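PDB 2ITM: xylulose kinase from Escherichia coli, which phosphorylates D-xylulose at the expense of ATP to give D-xylulose 5-phosphate, working as a homodimeric sugar kinase of the FGGY family. Local coordinates for residues T174-D186 and C192-E204. Numbering follows the deposited sequence.
Sequences TMWLDVAKRDWSD and CDLSRDQMPALYE. With SO4 (sulfate ion), chain D.
The indole of Trp184 slots between Leu202 and Met199. On one face Leu202 CD1 lies 3.4 Å from the centroid of the five-membered ring of Trp184, with Leu177 CD1 beside that methyl over the same face; on the opposite face Met199 CB sits 3.8 Å from the centroid of the six-membered ring. Bent at chi2 (-76°), the Met199 chain keeps SD over the six-membered ring of Trp184, and a second bend at chi3 (105°) carries CE over a face of Trp176. The thioether thus fills the notch between two tryptophans. Beyond it, Leu194 CD1 approaches Trp176 obliquely, and Cys192 SG accepts a hydrogen bond from Trp176 NE1 in the ring plane (3.5 Å). Trp184 NE1 makes a weak bond to Pro200 O.

Polar side chains border this apolar wedge. The Arg196 guanidinium has Trp184 CB over one face; its NH2 donates to both carboxylate oxygens of Asp183 in a salt bridge (2.7 Å from NH2 to OD1), the two planes 61° apart. NE and NH2 both donate to O2 of a sulfate ion, probably from the crystallisation liquor, while NH1 makes a weak, long hydrogen bond to Asp186 OD1. At the far end Arg182 grips Glu204 side-on, NE to OE2 and NH2 to OE1, both 2.8 Å, in nearly coplanar groups. Leu189 of helix 186-190 packs on both indoles. The arrangement is a short antiparallel hairpin (177-178 with 183-184) with a G1 beta bulge, Trp184 on it and Trp176 just before it, both buried against the chain leading from helix 186-190 into strand 201-203, within the N-terminal FGGY domain.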
loop_
_atom_site.group_PDB
_atom_site.type_symbol
_atom_site.label_atom_id
_atom_site.label_comp_id
_atom_site.label_asym_id
_atom_site.label_seq_id
_atom_site.Cartn_x
_atom_site.Cartn_y
_atom_site.Cartn_z
ATOM N N THR A 174 24.052 19.789 -22.636
ATOM C CA THR A 174 25.340 19.688 -21.966
ATOM C C THR A 174 25.411 20.545 -20.713
ATOM O O THR A 174 26.107 20.214 -19.775
ATOM C CB THR A 174 26.509 20.066 -22.910
ATOM O OG1 THR A 174 26.406 21.428 -23.319
ATOM C CG2 THR A 174 26.462 19.276 -24.186
ATOM N N MET A 175 24.669 21.645 -20.739
ATOM C CA MET A 175 24.832 22.776 -19.840
ATOM C C MET A 175 26.053 23.630 -20.098
ATOM O O MET A 175 26.448 24.405 -19.248
ATOM C CB MET A 175 24.774 22.363 -18.370
ATOM C CG MET A 175 23.596 21.507 -17.974
ATOM S SD MET A 175 21.997 22.183 -18.403
ATOM C CE MET A 175 21.986 23.580 -17.348
ATOM N N TRP A 176 26.653 23.497 -21.267
ATOM C CA TRP A 176 27.707 24.411 -21.663
ATOM C C TRP A 176 27.193 25.386 -22.704
ATOM O O TRP A 176 27.862 26.350 -23.041
ATOM C CB TRP A 176 28.936 23.664 -22.215
ATOM C CG TRP A 176 29.652 22.773 -21.245
ATOM C CD1 TRP A 176 30.070 23.092 -19.997
ATOM C CD2 TRP A 176 30.026 21.409 -21.454
ATOM N NE1 TRP A 176 30.691 22.019 -19.412
ATOM C CE2 TRP A 176 30.679 20.971 -20.298
ATOM C CE3 TRP A 176 29.869 20.512 -22.508
ATOM C CZ2 TRP A 176 31.182 19.682 -20.164
ATOM C CZ3 TRP A 176 30.364 19.241 -22.370
ATOM C CH2 TRP A 176 31.013 18.835 -21.207
ATOM N N LEU A 177 26.001 25.113 -23.226
ATOM C CA LEU A 177 25.401 25.955 -24.250
ATOM C C LEU A 177 24.604 27.139 -23.719
ATOM O O LEU A 177 23.799 27.015 -22.812
ATOM C CB LEU A 177 24.552 25.144 -25.219
ATOM C CG LEU A 177 24.177 25.912 -26.496
ATOM C CD1 LEU A 177 25.298 25.876 -27.506
ATOM C CD2 LEU A 177 22.893 25.389 -27.081
ATOM N N ASP A 178 24.837 28.294 -24.314
ATOM C CA ASP A 178 23.937 29.411 -24.159
ATOM C C ASP A 178 22.726 29.262 -25.062
ATOM O O ASP A 178 22.806 29.502 -26.249
ATOM C CB ASP A 178 24.663 30.722 -24.463
ATOM C CG ASP A 178 23.835 31.928 -24.104
ATOM O OD1 ASP A 178 22.677 32.017 -24.533
ATOM O OD2 ASP A 178 24.269 32.841 -23.391
ATOM N N VAL A 179 21.607 28.872 -24.478
ATOM C CA VAL A 179 20.482 28.375 -25.246
ATOM C C VAL A 179 19.791 29.478 -26.040
ATOM O O VAL A 179 19.320 29.247 -27.138
ATOM C CB VAL A 179 19.479 27.638 -24.364
ATOM C CG1 VAL A 179 18.240 27.298 -25.138
ATOM C CG2 VAL A 179 20.098 26.398 -23.785
ATOM N N ALA A 180 19.752 30.677 -25.472
ATOM C CA ALA A 180 19.301 31.874 -26.179
ATOM C C ALA A 180 20.116 32.157 -27.424
ATOM O O ALA A 180 19.583 32.503 -28.439
ATOM C CB ALA A 180 19.324 33.072 -25.256
ATOM N N LYS A 181 21.426 32.003 -27.318
ATOM C CA LYS A 181 22.348 32.476 -28.360
ATOM C C LYS A 181 22.754 31.383 -29.333
ATOM O O LYS A 181 23.425 31.642 -30.314
ATOM C CB LYS A 181 23.581 33.132 -27.741
ATOM C CG LYS A 181 23.278 34.351 -26.896
ATOM C CD LYS A 181 24.469 35.280 -26.819
ATOM C CE LYS A 181 24.342 36.269 -25.674
ATOM N NZ LYS A 181 25.656 36.665 -25.149
ATOM N N ARG A 182 22.326 30.160 -29.058
ATOM C CA ARG A 182 22.654 29.020 -29.902
ATOM C C ARG A 182 24.158 28.895 -30.107
ATOM O O ARG A 182 24.630 28.603 -31.192
ATOM C CB ARG A 182 21.916 29.083 -31.218
ATOM C CG ARG A 182 20.419 29.354 -31.070
ATOM C CD ARG A 182 19.628 29.392 -32.352
ATOM N NE ARG A 182 19.254 28.070 -32.824
ATOM C CZ ARG A 182 18.246 27.357 -32.363
ATOM N NH1 ARG A 182 17.470 27.812 -31.379
ATOM N NH2 ARG A 182 18.008 26.163 -32.864
ATOM N N ASP A 183 24.901 29.115 -29.033
ATOM C CA ASP A 183 26.357 29.072 -29.062
ATOM C C ASP A 183 26.886 28.734 -27.667
ATOM O O ASP A 183 26.218 28.968 -26.680
ATOM C CB ASP A 183 26.909 30.415 -29.557
ATOM C CG ASP A 183 28.411 30.423 -29.694
ATOM O OD1 ASP A 183 29.006 29.359 -29.925
ATOM O OD2 ASP A 183 29.080 31.457 -29.582
ATOM N N TRP A 184 28.087 28.177 -27.607
ATOM C CA TRP A 184 28.700 27.833 -26.341
ATOM C C TRP A 184 28.792 29.037 -25.404
ATOM O O TRP A 184 28.873 30.170 -25.850
ATOM C CB TRP A 184 30.077 27.192 -26.537
ATOM C CG TRP A 184 30.138 25.982 -27.452
ATOM C CD1 TRP A 184 30.733 25.920 -28.657
ATOM C CD2 TRP A 184 29.620 24.669 -27.202
ATOM N NE1 TRP A 184 30.610 24.667 -29.196
ATOM C CE2 TRP A 184 29.929 23.877 -28.319
ATOM C CE3 TRP A 184 28.926 24.082 -26.146
ATOM C CZ2 TRP A 184 29.566 22.550 -28.410
ATOM C CZ3 TRP A 184 28.570 22.762 -26.245
ATOM C CH2 TRP A 184 28.888 22.011 -27.363
ATOM N N SER A 185 28.756 28.757 -24.107
ATOM C CA SER A 185 28.896 29.761 -23.065
ATOM C C SER A 185 30.256 29.696 -22.398
ATOM O O SER A 185 30.557 28.755 -21.678
ATOM C CB SER A 185 27.812 29.586 -22.011
ATOM O OG SER A 185 28.166 30.194 -20.783
ATOM N N ASP A 186 31.068 30.714 -22.640
ATOM C CA ASP A 186 32.422 30.756 -22.128
ATOM C C ASP A 186 32.418 30.642 -20.611
ATOM O O ASP A 186 33.264 29.982 -20.022
ATOM C CB ASP A 186 33.122 32.038 -22.580
ATOM C CG ASP A 186 33.577 31.987 -24.031
ATOM O OD1 ASP A 186 33.591 30.900 -24.620
ATOM O OD2 ASP A 186 33.947 32.993 -24.657
ATOM N N CYS A 192 34.048 24.839 -15.648
ATOM C CA CYS A 192 34.374 23.435 -15.642
ATOM C C CYS A 192 35.819 23.219 -16.070
ATOM O O CYS A 192 36.255 22.095 -16.232
ATOM C CB CYS A 192 33.426 22.670 -16.565
ATOM S SG CYS A 192 31.672 22.834 -16.198
ATOM N N ASP A 193 36.548 24.309 -16.245
ATOM C CA ASP A 193 37.910 24.248 -16.752
ATOM C C ASP A 193 37.975 23.592 -18.120
ATOM O O ASP A 193 38.758 22.684 -18.357
ATOM C CB ASP A 193 38.797 23.495 -15.783
ATOM C CG ASP A 193 40.110 24.181 -15.552
ATOM O OD1 ASP A 193 40.804 24.486 -16.535
ATOM O OD2 ASP A 193 40.522 24.470 -14.414
ATOM N N LEU A 194 37.130 24.062 -19.013
ATOM C CA LEU A 194 37.139 23.589 -20.370
ATOM C C LEU A 194 37.172 24.800 -21.261
ATOM O O LEU A 194 37.011 25.912 -20.799
ATOM C CB LEU A 194 35.907 22.744 -20.638
ATOM C CG LEU A 194 35.852 21.462 -19.819
ATOM C CD1 LEU A 194 34.550 20.730 -19.980
ATOM C CD2 LEU A 194 37.015 20.567 -20.130
ATOM N N SER A 195 37.405 24.573 -22.539
ATOM C CA SER A 195 37.330 25.629 -23.501
ATOM C C SER A 195 36.608 25.145 -24.749
ATOM O O SER A 195 36.374 23.963 -24.920
ATOM C CB SER A 195 38.707 26.131 -23.869
ATOM O OG SER A 195 39.390 25.187 -24.656
ATOM N N ARG A 196 36.273 26.093 -25.614
ATOM C CA ARG A 196 35.587 25.822 -26.868
ATOM C C ARG A 196 36.347 24.825 -27.726
ATOM O O ARG A 196 35.760 24.098 -28.504
ATOM C CB ARG A 196 35.375 27.127 -27.637
ATOM C CG ARG A 196 34.813 28.249 -26.806
ATOM C CD ARG A 196 34.620 29.551 -27.549
ATOM N NE ARG A 196 33.675 29.412 -28.642
ATOM C CZ ARG A 196 32.428 29.837 -28.606
ATOM N NH1 ARG A 196 31.957 30.445 -27.533
ATOM N NH2 ARG A 196 31.650 29.662 -29.651
ATOM N N ASP A 197 37.662 24.809 -27.561
ATOM C CA ASP A 197 38.537 23.894 -28.271
ATOM C C ASP A 197 38.251 22.447 -27.907
ATOM O O ASP A 197 38.592 21.538 -28.646
ATOM C CB ASP A 197 40.000 24.216 -27.949
ATOM C CG ASP A 197 40.316 25.695 -28.069
ATOM O OD1 ASP A 197 40.608 26.151 -29.189
ATOM O OD2 ASP A 197 40.301 26.478 -27.102
ATOM N N GLN A 198 37.630 22.244 -26.756
ATOM C CA GLN A 198 37.268 20.904 -26.330
ATOM C C GLN A 198 35.838 20.513 -26.695
ATOM O O GLN A 198 35.410 19.420 -26.397
ATOM C CB GLN A 198 37.534 20.713 -24.837
ATOM C CG GLN A 198 38.980 20.507 -24.497
ATOM C CD GLN A 198 39.326 21.032 -23.144
ATOM O OE1 GLN A 198 38.998 22.157 -22.810
ATOM N NE2 GLN A 198 39.989 20.219 -22.355
ATOM N N MET A 199 35.123 21.416 -27.350
ATOM C CA MET A 199 33.788 21.146 -27.866
ATOM C C MET A 199 33.774 20.911 -29.378
ATOM O O MET A 199 34.594 21.456 -30.095
ATOM C CB MET A 199 32.853 22.307 -27.561
ATOM C CG MET A 199 32.803 22.746 -26.124
ATOM S SD MET A 199 31.857 21.651 -25.077
ATOM C CE MET A 199 33.178 20.859 -24.226
ATOM N N PRO A 200 32.810 20.128 -29.850
ATOM C CA PRO A 200 32.507 20.049 -31.274
ATOM C C PRO A 200 32.006 21.371 -31.832
ATOM O O PRO A 200 31.544 22.214 -31.093
ATOM C CB PRO A 200 31.396 18.999 -31.324
ATOM C CG PRO A 200 30.711 19.145 -30.062
ATOM C CD PRO A 200 31.768 19.465 -29.057
ATOM N N ALA A 201 32.108 21.524 -33.140
ATOM C CA ALA A 201 31.385 22.551 -33.873
ATOM C C ALA A 201 29.870 22.390 -33.807
ATOM O O ALA A 201 29.359 21.294 -33.817
ATOM C CB ALA A 201 31.862 22.589 -35.302
ATOM N N LEU A 202 29.170 23.509 -33.709
ATOM C CA LEU A 202 27.725 23.506 -33.564
ATOM C C LEU A 202 27.028 23.764 -34.887
ATOM O O LEU A 202 27.443 24.624 -35.633
ATOM C CB LEU A 202 27.284 24.530 -32.537
ATOM C CG LEU A 202 27.728 24.309 -31.096
ATOM C CD1 LEU A 202 27.616 25.575 -30.284
ATOM C CD2 LEU A 202 26.955 23.183 -30.454
ATOM N N TYR A 203 25.985 23.010 -35.126
ATOM C CA TYR A 203 25.145 23.222 -36.288
ATOM C C TYR A 203 23.681 23.219 -35.879
ATOM O O TYR A 203 23.347 22.833 -34.778
ATOM C CB TYR A 203 25.390 22.133 -37.326
ATOM C CG TYR A 203 26.756 22.127 -37.959
ATOM C CD1 TYR A 203 27.877 21.790 -37.232
ATOM C CD2 TYR A 203 26.923 22.448 -39.290
ATOM C CE1 TYR A 203 29.126 21.776 -37.814
ATOM C CE2 TYR A 203 28.157 22.433 -39.880
ATOM C CZ TYR A 203 29.262 22.099 -39.143
ATOM O OH TYR A 203 30.493 22.090 -39.735
ATOM N N GLU A 204 22.812 23.637 -36.782
ATOM C CA GLU A 204 21.397 23.312 -36.682
ATOM C C GLU A 204 21.121 21.904 -37.184
ATOM O O GLU A 204 21.864 21.380 -37.985
ATOM C CB GLU A 204 20.554 24.337 -37.425
ATOM C CG GLU A 204 20.793 25.771 -37.007
ATOM C CD GLU A 204 20.222 26.105 -35.647
ATOM O OE1 GLU A 204 19.401 25.346 -35.137
ATOM O OE2 GLU A 204 20.600 27.138 -35.092
HETATM S S SO4 D . 33.748 29.026 -32.715
HETATM O O1 SO4 D . 32.738 29.139 -33.758
HETATM O O2 SO4 D . 33.184 28.348 -31.553
HETATM O O3 SO4 D . 34.883 28.269 -33.226
HETATM O O4 SO4 D . 34.182 30.370 -32.348
HETATM O O HOH W 1 36.143 29.169 -24.123
#